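Local coordinates for intermedilysin (PDB 5IMW), which probably binds cholesterol-containing host membranes and lyses the cells by inserting and assembling into an oligomeric pore, at residues W381-H386 and T393-S398; S34-F39 and V47-K52; I92-G97 and A214-G219; N21-Q26 and Q82-N87; V200-S205 and S326-I331. One frame throughout, in Å; residues are numbered along the deposited sequence.

Interaction 1: W381-H386 and T393-S398; sequences WEELGH and TIRSRS
W381, E383 and R397 bury the most surface in this contact, and their side chains share one face of two antiparallel strands. R397 CB lies over the indole of W381, 4.3 Å from the centroid of the five-membered ring and 27° off its normal. This is a CH-pi contact.

E383 uses both carboxylate oxygens. OE2 accepts W381 NE1 at 2.8 Å, with the oxygen in the indole plane and the donor on the anti side of the carboxylate and tilted out of the carboxylate plane. OE1 comes to the edge of the R397 guanidinium and makes a long salt bridge, 3.6 Å from NE. The carboxylate and guanidinium planes are 59° apart, so the two groups do not lie flat on each other. The carboxylate thus ties the indole to the arginine and should limit the rotation of both.

Their backbones pair as well. W381 N bonds R397 O at 2.9 Å, and R397 N returns to W381 O at 3.0 Å. E383 and R395 form the next bonded pair. On the other face L384 and I394 lie side by side, pointing the same way. F416 meets the W381 ring edge-to-face.

The pairing is that of a beta hairpin, strands 375-386 and 392-406, at the side of a four-stranded antiparallel sheet in the beta sandwich domain.

Interaction 2: S34-F39 and V47-K52; sequences SSREAF and VIEKKK
R36 crosses V47 obliquely, with R36 CD 4.0 Å from V47 CG1. E49 also comes near R36, its OE1 4.2 Å from R36 CD. The guanidinium and carboxylate planes are 74° apart, and R36 NE stays 5.6 Å from E49 OE1. The two opposite charges are therefore near each other but make no salt bridge. The guanidinium goes instead to E392, which R36 NH2 meets in a salt bridge.

E49 has CG anti to its backbone N (chi1 174°), and CG packs on the backbone oxygen of S35. E49 OE2 and K51 NZ form a salt bridge along the same strand; the hydrogen bond in it is weak. At the other side of the backbones E37 CB, a methylene, lies 4.2 Å from the branched I48 CB. The end of I48 then meets F39: CD1 comes to the edge of the phenyl ring, 4.3 Å from CE2. S34 OG touches K51 CG only loosely.

The backbones run nearly antiparallel. I48 N gives a straight bond to E37 O, 2.8 Å at 173°. S35 N reaches K50 O at 2.9 Å, but that bond is bent.

Segment 34-39 is a loop chain that flanks strand 44-59 without forming a regular strand. On the other side, V47, E49 and K51 bond strand 346-361, the middle strand of a three-stranded sheet. The side chains of R36 and A38 touch L384 and H386 on strand 375-386 of the beta sandwich domain.

Interaction 3: I92-G97 and A214-G219; sequences IPVNRG and ALFGSG
V94 CG1 stands between its backbone N and carbonyl carbon (chi1 59°), and F216 CG is anti to its own carbonyl carbon (chi1 -60°). These torsions place the two atoms; with F216 chi2 at -84° the valine methyl meets the ring at its edge, V94 CG1 to F216 CE1 4.0 Å. The two side chains cross at about a right angle. The contact is loop-on-loop packing in the large thiol-activated cytolysin region. Segment 92-97 leads into strand 99-103, and segment 214-219 lies in the loop that follows strand 202-206. Those two strands are antiparallel neighbours in one sheet, so their flanking loops meet beyond it.

No hydrogen bond joins the two segments. The backbones pack directly where both segments have glycine: the CA atoms of G97 and G217 are 3.8 Å apart. Carbon-bound hydrogens face carbonyl oxygens instead. G217 CA lies 3.3 Å from R96 O, and G97 CA is 3.6 Å from A214 O.

The R96 side chain begins along this seam before it leaves, passing the backbone oxygen of L215. Its chain bends further out, and V94 O then lies over one face of the guanidinium. L77, on strand 77-79, touches both R96 and F216, and joins the two loops to the sheet. V94 also packs on I220. The approach of R96 to the other loop is made by its methylene carbons, with CG 3.3 Å from L215 O.

Interaction 4: N21-Q26 and Q82-N87; sequences NILTHQ and QSLLEN
T24, whose carbonyl oxygen rests against L85, gives its OG1 to N21 O at 2.6 Å. The hydroxyl comes in above the carbonyl plane of N21. This bond lies within segment 21-26, where helix 19-22 ends and strand 24-26 starts. L23, between them, is the centre of an inverse gamma turn.

Across the contact there are no hydrogen bonds. L85 carries it by parting its two methyls over the turn. CD1 lies 3.9 Å from T24 O and 4.1 Å from H25 CB. CD2 packs on the backbone of L23, 3.8 Å from its carbonyl carbon. L23 sends CD2 back to L84 CD2 at 3.9 Å.

L84 and L85 belong to the short, weakly bonded helix 82-85, which N87 closes in a Schellman motif. I346 touches both L23 and L85, and F337 also packs on L23.

H25 and E86 bind zinc in another structure of this protein. In this model H25 ND1 and E86 OE2 are 6.8 Å apart, and no zinc is bound to the chain. With no hydrogen bond across it, the contact rests on leucine packing; T24 OG1 to N21 O helps to hold the turn within its own segment.

Interaction 5: V200-S205 and S326-I331; sequences VYYTAS and SPAVPI
The contact sits at a corner between two sheets, where the chain turns at Y201 on its way from strand 191-200 into strand 202-206. Y202, just past the corner, reaches the 326-331 segment with its ring end. A328 N gives a hydrogen bond to Y202 OH, 2.9 Å long and bent to 140°. The methyl of the same alanine lies against the ring, CB 3.6 Å from Y202 CE1. Y202 thus meets A328 by a polar bond at the hydroxyl and by apolar packing at the ring.

Y201 approaches A328 too. A328 CB lies near the plane of its ring, at the edge, 4.2 Å from CD2. Two tyrosines in succession therefore touch one methyl.

Strand 236-244 runs between strands 202-206 and 329-337 in the antiparallel sheet and bonds both. The segments described here are therefore not direct strand partners, and their backbones stay apart: the CA atoms of Y201 and A328 are 8.0 Å from each other. Y244, at the end of that middle strand, meets the Y202 ring, touches A328 and P330, and shares backbone bonds with Y201 and Y202. Strand 191-200, before the corner, belongs to a five-stranded antiparallel sheet. On that side V200 CG2 packs on I331 CD1 at 4.2 Å. V133 of helix 122-140 touches both Y202 and P327, and F322 meets the Y201 ring with the planes about 10° apart.

In the fold
From the N terminus, segment 21-26 comes first and pairs with 82-87 in interaction 4. Interaction 2 is nested inside that loop; both reach the three-stranded sheet, through strands 24-26 and 44-59. Interaction 3 then joins 92-97 to 214-219. Interaction 5 opens at 200-205, before interaction 3 closes, and ends at 326-331, so these two cross. They tie together the loops and the corner at either end of strand 202-206. Interaction 1 is a short hairpin closure much later, in the beta sandwich domain. It touches interaction 2 through H386 with A38 and L384 with R36, but its centre is about 74 Å from that of interaction 3.

Interaction 1: W381-H386 and T393-S398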
# COMPACT_ATOMS: atom_id res chain seq x y z
N TRP A 381 -19.72 -27.55 21.50
CA TRP A 381 -19.35 -26.67 20.39
C TRP A 381 -20.64 -26.12 19.79
O TRP A 381 -21.74 -26.38 20.28
CB TRP A 381 -18.51 -27.41 19.35
CG TRP A 381 -19.27 -28.42 18.56
CD1 TRP A 381 -19.96 -28.20 17.40
CD2 TRP A 381 -19.41 -29.82 18.85
NE1 TRP A 381 -20.52 -29.37 16.96
CE2 TRP A 381 -20.21 -30.38 17.83
CE3 TRP A 381 -18.95 -30.64 19.88
CZ2 TRP A 381 -20.55 -31.73 17.81
CZ3 TRP A 381 -19.29 -31.98 19.86
CH2 TRP A 381 -20.08 -32.51 18.83
N GLU A 382 -20.49 -25.35 18.71
CA GLU A 382 -21.62 -24.75 18.02
C GLU A 382 -21.42 -24.89 16.52
O GLU A 382 -20.29 -24.86 16.02
CB GLU A 382 -21.77 -23.26 18.39
CG GLU A 382 -21.15 -22.88 19.73
CD GLU A 382 -21.52 -21.48 20.17
OE1 GLU A 382 -22.27 -20.80 19.44
OE2 GLU A 382 -21.05 -21.05 21.25
N GLU A 383 -22.53 -25.04 15.80
CA GLU A 383 -22.51 -25.25 14.35
C GLU A 383 -23.37 -24.20 13.67
O GLU A 383 -24.51 -23.96 14.09
CB GLU A 383 -23.00 -26.66 14.00
CG GLU A 383 -22.08 -27.77 14.49
CD GLU A 383 -22.68 -29.16 14.31
OE1 GLU A 383 -23.80 -29.26 13.76
OE2 GLU A 383 -22.04 -30.14 14.73
N LEU A 384 -22.83 -23.57 12.63
CA LEU A 384 -23.56 -22.58 11.86
C LEU A 384 -24.31 -23.26 10.72
O LEU A 384 -23.81 -24.23 10.13
CB LEU A 384 -22.61 -21.52 11.29
CG LEU A 384 -21.66 -20.82 12.26
CD1 LEU A 384 -20.81 -19.82 11.49
CD2 LEU A 384 -22.41 -20.13 13.38
N GLY A 385 -25.50 -22.76 10.41
CA GLY A 385 -26.32 -23.32 9.37
C GLY A 385 -27.25 -22.28 8.79
O GLY A 385 -27.30 -21.14 9.27
N HIS A 386 -27.98 -22.67 7.76
CA HIS A 386 -28.91 -21.79 7.07
C HIS A 386 -30.32 -22.33 7.20
O HIS A 386 -30.59 -23.48 6.84
CB HIS A 386 -28.54 -21.65 5.59
CG HIS A 386 -27.25 -20.93 5.34
ND1 HIS A 386 -27.03 -20.19 4.20
CD2 HIS A 386 -26.12 -20.85 6.08
CE1 HIS A 386 -25.81 -19.67 4.25
NE2 HIS A 386 -25.24 -20.06 5.38
N THR A 393 -27.77 -19.44 11.05
CA THR A 393 -28.31 -20.02 12.27
C THR A 393 -27.18 -20.48 13.19
O THR A 393 -26.00 -20.49 12.82
CB THR A 393 -29.22 -21.21 11.93
OG1 THR A 393 -28.42 -22.31 11.47
CG2 THR A 393 -30.23 -20.83 10.86
N ILE A 394 -27.55 -20.85 14.41
CA ILE A 394 -26.63 -21.42 15.38
C ILE A 394 -27.31 -22.60 16.05
O ILE A 394 -28.45 -22.48 16.53
CB ILE A 394 -26.18 -20.40 16.45
CG1 ILE A 394 -25.64 -19.13 15.79
CG2 ILE A 394 -25.12 -21.02 17.35
CD1 ILE A 394 -25.39 -18.01 16.79
N ARG A 395 -26.62 -23.74 16.10
CA ARG A 395 -27.10 -24.93 16.80
C ARG A 395 -26.05 -25.33 17.83
O ARG A 395 -24.98 -25.83 17.47
CB ARG A 395 -27.36 -26.08 15.82
CG ARG A 395 -28.73 -26.04 15.15
CD ARG A 395 -28.66 -25.68 13.67
NE ARG A 395 -27.75 -26.56 12.92
CZ ARG A 395 -27.81 -26.77 11.61
NH1 ARG A 395 -28.75 -26.18 10.87
NH2 ARG A 395 -26.94 -27.58 11.03
N SER A 396 -26.36 -25.10 19.10
CA SER A 396 -25.47 -25.53 20.17
C SER A 396 -25.55 -27.05 20.30
O SER A 396 -26.63 -27.62 20.46
CB SER A 396 -25.85 -24.87 21.49
OG SER A 396 -24.95 -25.23 22.52
N ARG A 397 -24.39 -27.71 20.22
CA ARG A 397 -24.33 -29.16 20.21
C ARG A 397 -23.24 -29.65 21.16
O ARG A 397 -22.29 -28.93 21.47
CB ARG A 397 -24.06 -29.69 18.80
CG ARG A 397 -25.12 -29.29 17.80
CD ARG A 397 -25.30 -30.33 16.70
NE ARG A 397 -26.52 -30.10 15.94
CZ ARG A 397 -27.74 -30.45 16.34
NH1 ARG A 397 -27.91 -31.05 17.51
NH2 ARG A 397 -28.79 -30.19 15.57
N SER A 398 -23.41 -30.89 21.63
CA SER A 398 -22.48 -31.53 22.53
C SER A 398 -22.22 -32.95 22.05
O SER A 398 -22.99 -33.52 21.27
CB SER A 398 -23.00 -31.54 23.97
OG SER A 398 -24.39 -31.84 24.01

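Interaction 2: S34-F39 and V47-K52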
# COMPACT_ATOMS: atom_id res chain seq x y z
N SER A 34 -21.34 -4.47 7.81
CA SER A 34 -20.86 -5.82 8.09
C SER A 34 -21.84 -6.83 7.51
O SER A 34 -23.03 -6.82 7.85
CB SER A 34 -20.68 -6.02 9.59
OG SER A 34 -19.59 -5.27 10.07
N SER A 35 -21.34 -7.72 6.66
CA SER A 35 -22.17 -8.69 5.98
C SER A 35 -21.36 -9.96 5.76
O SER A 35 -20.13 -9.96 5.85
CB SER A 35 -22.69 -8.14 4.64
OG SER A 35 -23.36 -9.13 3.90
N ARG A 36 -22.06 -11.06 5.48
CA ARG A 36 -21.43 -12.36 5.29
C ARG A 36 -22.15 -13.12 4.19
O ARG A 36 -23.12 -12.64 3.60
CB ARG A 36 -21.43 -13.17 6.60
CG ARG A 36 -20.50 -12.63 7.67
CD ARG A 36 -19.98 -13.76 8.56
NE ARG A 36 -21.06 -14.61 9.05
CZ ARG A 36 -20.88 -15.77 9.67
NH1 ARG A 36 -19.65 -16.23 9.88
NH2 ARG A 36 -21.93 -16.47 10.08
N GLU A 37 -21.65 -14.32 3.91
CA GLU A 37 -22.20 -15.21 2.90
C GLU A 37 -21.41 -16.51 2.93
O GLU A 37 -20.18 -16.49 2.86
CB GLU A 37 -22.15 -14.57 1.51
CG GLU A 37 -23.26 -15.00 0.56
CD GLU A 37 -22.93 -16.27 -0.20
OE1 GLU A 37 -22.11 -17.07 0.28
OE2 GLU A 37 -23.50 -16.46 -1.30
N ALA A 38 -22.10 -17.65 3.02
CA ALA A 38 -21.45 -18.93 3.27
C ALA A 38 -21.83 -19.95 2.21
O ALA A 38 -22.96 -19.98 1.73
CB ALA A 38 -21.82 -19.46 4.66
N PHE A 39 -20.86 -20.79 1.86
CA PHE A 39 -21.04 -21.92 0.96
C PHE A 39 -20.67 -23.21 1.69
O PHE A 39 -20.18 -23.19 2.82
CB PHE A 39 -20.18 -21.78 -0.30
CG PHE A 39 -20.82 -20.98 -1.39
CD1 PHE A 39 -21.97 -21.42 -2.01
CD2 PHE A 39 -20.25 -19.78 -1.81
CE1 PHE A 39 -22.56 -20.68 -3.02
CE2 PHE A 39 -20.84 -19.04 -2.81
CZ PHE A 39 -21.99 -19.48 -3.42
N VAL A 47 -16.17 -18.53 3.75
CA VAL A 47 -16.99 -17.38 4.08
C VAL A 47 -16.59 -16.22 3.17
O VAL A 47 -15.40 -15.97 2.97
CB VAL A 47 -16.81 -16.98 5.56
CG1 VAL A 47 -17.94 -16.06 6.01
CG2 VAL A 47 -16.73 -18.22 6.45
N ILE A 48 -17.59 -15.53 2.63
CA ILE A 48 -17.38 -14.33 1.82
C ILE A 48 -17.91 -13.13 2.60
O ILE A 48 -19.09 -12.79 2.51
CB ILE A 48 -18.06 -14.45 0.45
CG1 ILE A 48 -17.45 -15.61 -0.35
CG2 ILE A 48 -17.94 -13.14 -0.33
CD1 ILE A 48 -18.13 -15.89 -1.67
N GLU A 49 -17.03 -12.48 3.35
CA GLU A 49 -17.42 -11.41 4.26
C GLU A 49 -17.14 -10.06 3.62
O GLU A 49 -16.00 -9.78 3.22
CB GLU A 49 -16.67 -11.54 5.59
CG GLU A 49 -16.90 -10.39 6.57
CD GLU A 49 -16.39 -10.70 7.97
OE1 GLU A 49 -16.25 -11.90 8.31
OE2 GLU A 49 -16.12 -9.75 8.73
N LYS A 50 -18.18 -9.23 3.51
CA LYS A 50 -18.07 -7.87 2.98
C LYS A 50 -18.22 -6.88 4.13
O LYS A 50 -19.24 -6.90 4.83
CB LYS A 50 -19.13 -7.61 1.91
CG LYS A 50 -18.91 -8.38 0.62
CD LYS A 50 -19.97 -8.04 -0.41
CE LYS A 50 -19.60 -8.61 -1.78
NZ LYS A 50 -20.75 -8.60 -2.72
N LYS A 51 -17.22 -6.04 4.32
CA LYS A 51 -17.19 -5.05 5.39
C LYS A 51 -17.01 -3.65 4.82
O LYS A 51 -16.84 -3.46 3.61
CB LYS A 51 -16.08 -5.37 6.39
CG LYS A 51 -16.48 -6.34 7.48
CD LYS A 51 -15.27 -6.76 8.31
CE LYS A 51 -15.58 -6.74 9.80
NZ LYS A 51 -14.61 -7.55 10.59
N LYS A 52 -17.06 -2.67 5.70
CA LYS A 52 -16.79 -1.27 5.37
C LYS A 52 -15.45 -0.89 5.98
O LYS A 52 -15.28 -0.99 7.20
CB LYS A 52 -17.91 -0.36 5.87
CG LYS A 52 -17.60 1.14 5.81
CD LYS A 52 -16.90 1.63 7.07
CE LYS A 52 -16.95 3.14 7.19
NZ LYS A 52 -15.95 3.65 8.17

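Interaction 3: I92-G97 and A214-G219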
# COMPACT_ATOMS: atom_id res chain seq x y z
N ILE A 92 0.91 29.11 -11.37
CA ILE A 92 0.54 30.50 -11.12
C ILE A 92 1.08 31.32 -12.29
O ILE A 92 2.30 31.43 -12.44
CB ILE A 92 1.09 31.01 -9.78
CG1 ILE A 92 0.58 30.14 -8.63
CG2 ILE A 92 0.69 32.46 -9.56
CD1 ILE A 92 1.20 30.46 -7.29
N PRO A 93 0.23 31.92 -13.13
CA PRO A 93 0.75 32.71 -14.26
C PRO A 93 1.33 34.04 -13.81
O PRO A 93 0.59 35.02 -13.62
CB PRO A 93 -0.48 32.89 -15.15
CG PRO A 93 -1.63 32.87 -14.20
CD PRO A 93 -1.25 31.92 -13.09
N VAL A 94 2.65 34.09 -13.63
CA VAL A 94 3.31 35.27 -13.07
C VAL A 94 4.79 35.18 -13.41
O VAL A 94 5.35 34.09 -13.54
CB VAL A 94 3.07 35.36 -11.54
CG1 VAL A 94 3.60 34.12 -10.84
CG2 VAL A 94 3.72 36.61 -10.98
N ASN A 95 5.42 36.35 -13.55
CA ASN A 95 6.86 36.40 -13.75
C ASN A 95 7.57 35.77 -12.56
O ASN A 95 7.00 35.59 -11.48
CB ASN A 95 7.31 37.85 -13.94
CG ASN A 95 6.50 38.58 -14.99
OD1 ASN A 95 5.41 39.07 -14.71
ND2 ASN A 95 7.03 38.65 -16.20
N ARG A 96 8.84 35.42 -12.77
CA ARG A 96 9.62 34.75 -11.75
C ARG A 96 11.03 35.31 -11.70
O ARG A 96 11.49 35.99 -12.62
CB ARG A 96 9.68 33.23 -11.99
CG ARG A 96 8.61 32.44 -11.27
CD ARG A 96 8.94 30.95 -11.29
NE ARG A 96 7.77 30.15 -11.61
CZ ARG A 96 7.25 30.06 -12.83
NH1 ARG A 96 7.79 30.72 -13.85
NH2 ARG A 96 6.18 29.31 -13.04
N GLY A 97 11.71 35.02 -10.59
CA GLY A 97 13.10 35.37 -10.41
C GLY A 97 14.01 34.19 -10.67
O GLY A 97 13.61 33.18 -11.26
N ALA A 214 12.31 36.12 -3.69
CA ALA A 214 13.30 35.60 -4.64
C ALA A 214 12.64 34.77 -5.73
O ALA A 214 13.09 34.78 -6.88
CB ALA A 214 14.35 34.78 -3.90
N LEU A 215 11.58 34.04 -5.38
CA LEU A 215 10.88 33.22 -6.36
C LEU A 215 10.04 34.04 -7.34
O LEU A 215 9.54 33.48 -8.31
CB LEU A 215 9.97 32.22 -5.64
CG LEU A 215 10.68 31.04 -4.97
CD1 LEU A 215 9.74 30.34 -4.01
CD2 LEU A 215 11.21 30.06 -6.00
N PHE A 216 9.89 35.34 -7.10
CA PHE A 216 9.15 36.23 -7.99
C PHE A 216 10.07 37.31 -8.51
O PHE A 216 10.90 37.85 -7.77
CB PHE A 216 7.95 36.85 -7.26
CG PHE A 216 6.96 35.85 -6.75
CD1 PHE A 216 5.97 35.34 -7.57
CD2 PHE A 216 7.02 35.40 -5.43
CE1 PHE A 216 5.06 34.41 -7.10
CE2 PHE A 216 6.10 34.48 -4.96
CZ PHE A 216 5.12 33.98 -5.79
N GLY A 217 9.93 37.64 -9.79
CA GLY A 217 10.90 38.47 -10.48
C GLY A 217 10.69 39.96 -10.31
O GLY A 217 11.05 40.53 -9.27
N SER A 218 10.13 40.60 -11.34
CA SER A 218 9.97 42.05 -11.36
C SER A 218 9.27 42.56 -10.11
O SER A 218 8.88 41.78 -9.23
CB SER A 218 9.18 42.46 -12.61
OG SER A 218 8.81 43.83 -12.55
N GLY A 219 9.11 43.88 -10.02
CA GLY A 219 8.47 44.49 -8.87
C GLY A 219 7.08 43.95 -8.62
O GLY A 219 6.09 44.67 -8.78

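Interaction 4: N21-Q26 and Q82-N87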
# COMPACT_ATOMS: atom_id res chain seq x y z
N ASN A 21 -3.86 19.81 6.47
CA ASN A 21 -5.32 19.83 6.45
C ASN A 21 -5.85 20.39 5.14
O ASN A 21 -6.95 20.02 4.70
CB ASN A 21 -5.86 20.64 7.64
CG ASN A 21 -6.43 19.76 8.74
OD1 ASN A 21 -7.64 19.58 8.84
ND2 ASN A 21 -5.55 19.19 9.56
N ILE A 22 -5.09 21.29 4.50
CA ILE A 22 -5.49 21.81 3.20
C ILE A 22 -5.29 20.75 2.13
O ILE A 22 -6.07 20.67 1.17
CB ILE A 22 -4.70 23.08 2.85
CG1 ILE A 22 -4.81 24.12 3.97
CG2 ILE A 22 -5.22 23.67 1.54
CD1 ILE A 22 -3.85 25.26 3.80
N LEU A 23 -4.25 19.94 2.27
CA LEU A 23 -3.94 18.91 1.29
C LEU A 23 -4.62 17.59 1.64
O LEU A 23 -4.02 16.52 1.60
CB LEU A 23 -2.43 18.73 1.20
CG LEU A 23 -1.68 20.00 0.77
CD1 LEU A 23 -0.21 19.89 1.10
CD2 LEU A 23 -1.89 20.27 -0.71
N THR A 24 -5.91 17.68 1.99
CA THR A 24 -6.70 16.54 2.41
C THR A 24 -7.88 16.39 1.46
O THR A 24 -8.65 17.34 1.27
CB THR A 24 -7.18 16.71 3.85
OG1 THR A 24 -6.23 17.49 4.59
CG2 THR A 24 -7.34 15.36 4.53
N HIS A 25 -8.00 15.21 0.85
CA HIS A 25 -9.10 14.90 -0.06
C HIS A 25 -9.92 13.77 0.55
O HIS A 25 -9.41 12.66 0.75
CB HIS A 25 -8.58 14.50 -1.44
CG HIS A 25 -9.64 13.99 -2.36
ND1 HIS A 25 -10.54 14.81 -2.99
CD2 HIS A 25 -9.95 12.73 -2.74
CE1 HIS A 25 -11.36 14.09 -3.73
NE2 HIS A 25 -11.03 12.82 -3.60
N GLN A 26 -11.19 14.05 0.85
CA GLN A 26 -12.08 13.08 1.48
C GLN A 26 -13.00 12.49 0.42
O GLN A 26 -13.85 13.20 -0.13
CB GLN A 26 -12.89 13.73 2.60
CG GLN A 26 -13.53 12.73 3.56
CD GLN A 26 -12.58 12.28 4.66
OE1 GLN A 26 -11.70 13.03 5.08
NE2 GLN A 26 -12.76 11.05 5.13
N GLN A 82 -7.48 22.63 -5.43
CA GLN A 82 -8.06 21.33 -5.73
C GLN A 82 -7.26 20.60 -6.81
O GLN A 82 -7.12 19.38 -6.77
CB GLN A 82 -9.52 21.49 -6.17
CG GLN A 82 -10.22 20.19 -6.53
CD GLN A 82 -10.36 19.25 -5.34
OE1 GLN A 82 -10.06 19.62 -4.21
NE2 GLN A 82 -10.81 18.03 -5.61
N SER A 83 -6.72 21.35 -7.78
CA SER A 83 -6.03 20.71 -8.90
C SER A 83 -4.81 19.92 -8.45
O SER A 83 -4.47 18.90 -9.06
CB SER A 83 -5.63 21.76 -9.94
OG SER A 83 -5.34 23.00 -9.33
N LEU A 84 -4.13 20.37 -7.39
CA LEU A 84 -2.95 19.65 -6.92
C LEU A 84 -3.32 18.29 -6.33
O LEU A 84 -2.55 17.33 -6.47
CB LEU A 84 -2.19 20.48 -5.89
CG LEU A 84 -0.80 19.98 -5.50
CD1 LEU A 84 0.18 20.11 -6.66
CD2 LEU A 84 -0.27 20.72 -4.28
N LEU A 85 -4.48 18.19 -5.68
CA LEU A 85 -4.90 16.92 -5.12
C LEU A 85 -5.26 15.92 -6.21
O LEU A 85 -5.05 14.71 -6.06
CB LEU A 85 -6.09 17.13 -4.18
CG LEU A 85 -5.82 18.06 -2.99
CD1 LEU A 85 -7.08 18.28 -2.18
CD2 LEU A 85 -4.71 17.50 -2.11
N GLU A 86 -5.81 16.40 -7.32
CA GLU A 86 -6.00 15.58 -8.51
C GLU A 86 -4.69 15.36 -9.27
O GLU A 86 -4.71 14.74 -10.34
CB GLU A 86 -7.03 16.21 -9.44
CG GLU A 86 -8.44 16.26 -8.86
CD GLU A 86 -9.38 17.13 -9.68
OE1 GLU A 86 -8.92 17.71 -10.69
OE2 GLU A 86 -10.57 17.23 -9.32
N ASN A 87 -3.57 15.87 -8.75
CA ASN A 87 -2.26 15.70 -9.36
C ASN A 87 -2.23 16.26 -10.78
O ASN A 87 -1.52 15.74 -11.65
CB ASN A 87 -1.83 14.24 -9.35
CG ASN A 87 -0.37 14.06 -9.71
OD1 ASN A 87 0.52 14.29 -8.88
ND2 ASN A 87 -0.10 13.66 -10.94

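Interaction 5: V200-S205 and S326-I331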
# COMPACT_ATOMS: atom_id res chain seq x y z
N VAL A 200 14.66 5.49 -9.03
CA VAL A 200 15.21 6.84 -9.08
C VAL A 200 16.71 6.76 -9.33
O VAL A 200 17.44 6.11 -8.57
CB VAL A 200 14.92 7.61 -7.78
CG1 VAL A 200 15.52 9.00 -7.82
CG2 VAL A 200 13.42 7.68 -7.53
N TYR A 201 17.16 7.42 -10.39
CA TYR A 201 18.59 7.53 -10.69
C TYR A 201 19.19 8.78 -10.06
O TYR A 201 20.15 8.70 -9.29
CB TYR A 201 18.82 7.54 -12.21
CG TYR A 201 18.17 6.38 -12.94
CD1 TYR A 201 18.07 5.13 -12.36
CD2 TYR A 201 17.66 6.55 -14.22
CE1 TYR A 201 17.48 4.07 -13.03
CE2 TYR A 201 17.07 5.50 -14.90
CZ TYR A 201 16.98 4.27 -14.30
OH TYR A 201 16.40 3.22 -14.97
N TYR A 202 18.63 9.95 -10.39
CA TYR A 202 19.07 11.21 -9.82
C TYR A 202 17.85 12.08 -9.55
O TYR A 202 16.76 11.85 -10.08
CB TYR A 202 20.06 11.94 -10.74
CG TYR A 202 19.57 12.18 -12.15
CD1 TYR A 202 19.69 11.20 -13.13
CD2 TYR A 202 19.00 13.39 -12.52
CE1 TYR A 202 19.24 11.41 -14.42
CE2 TYR A 202 18.56 13.62 -13.80
CZ TYR A 202 18.68 12.62 -14.75
OH TYR A 202 18.24 12.84 -16.03
N THR A 203 18.04 13.08 -8.69
CA THR A 203 16.98 13.99 -8.30
C THR A 203 17.50 15.42 -8.35
O THR A 203 18.58 15.71 -7.83
CB THR A 203 16.47 13.68 -6.89
OG1 THR A 203 17.35 12.76 -6.24
CG2 THR A 203 15.07 13.08 -6.94
N ALA A 204 16.73 16.30 -8.98
CA ALA A 204 17.05 17.72 -9.05
C ALA A 204 16.24 18.45 -7.99
O ALA A 204 15.01 18.49 -8.06
CB ALA A 204 16.76 18.29 -10.44
N SER A 205 16.93 19.03 -7.00
CA SER A 205 16.29 19.72 -5.89
C SER A 205 16.71 21.18 -5.90
O SER A 205 17.89 21.49 -6.10
CB SER A 205 16.67 19.08 -4.56
OG SER A 205 18.04 19.30 -4.27
N SER A 326 20.71 8.42 -22.57
CA SER A 326 20.11 9.74 -22.74
C SER A 326 19.73 10.28 -21.37
O SER A 326 19.91 9.59 -20.36
CB SER A 326 18.89 9.66 -23.66
OG SER A 326 18.97 10.62 -24.70
N PRO A 327 19.20 11.50 -21.28
CA PRO A 327 18.76 12.00 -19.97
C PRO A 327 17.44 11.38 -19.56
O PRO A 327 16.55 11.11 -20.38
CB PRO A 327 18.62 13.51 -20.20
CG PRO A 327 18.31 13.63 -21.64
CD PRO A 327 19.00 12.49 -22.34
N ALA A 328 17.31 11.17 -18.25
CA ALA A 328 16.17 10.45 -17.72
C ALA A 328 14.91 11.31 -17.77
O ALA A 328 14.95 12.53 -17.94
CB ALA A 328 16.45 10.01 -16.29
N VAL A 329 13.77 10.64 -17.64
CA VAL A 329 12.45 11.28 -17.68
C VAL A 329 11.95 11.45 -16.24
O VAL A 329 12.19 10.57 -15.40
CB VAL A 329 11.46 10.44 -18.52
CG1 VAL A 329 10.09 11.10 -18.56
CG2 VAL A 329 11.99 10.24 -19.93
N PRO A 330 11.26 12.54 -15.91
CA PRO A 330 10.77 12.71 -14.53
C PRO A 330 9.62 11.77 -14.23
O PRO A 330 8.72 11.56 -15.05
CB PRO A 330 10.31 14.18 -14.50
CG PRO A 330 10.03 14.51 -15.93
CD PRO A 330 11.02 13.74 -16.73
N ILE A 331 9.63 11.21 -13.02
CA ILE A 331 8.64 10.21 -12.65
C ILE A 331 7.89 10.69 -11.42
O ILE A 331 6.69 10.45 -11.27
CB ILE A 331 9.27 8.83 -12.40
CG1 ILE A 331 10.42 8.94 -11.40
CG2 ILE A 331 9.73 8.23 -13.72
CD1 ILE A 331 10.98 7.61 -10.97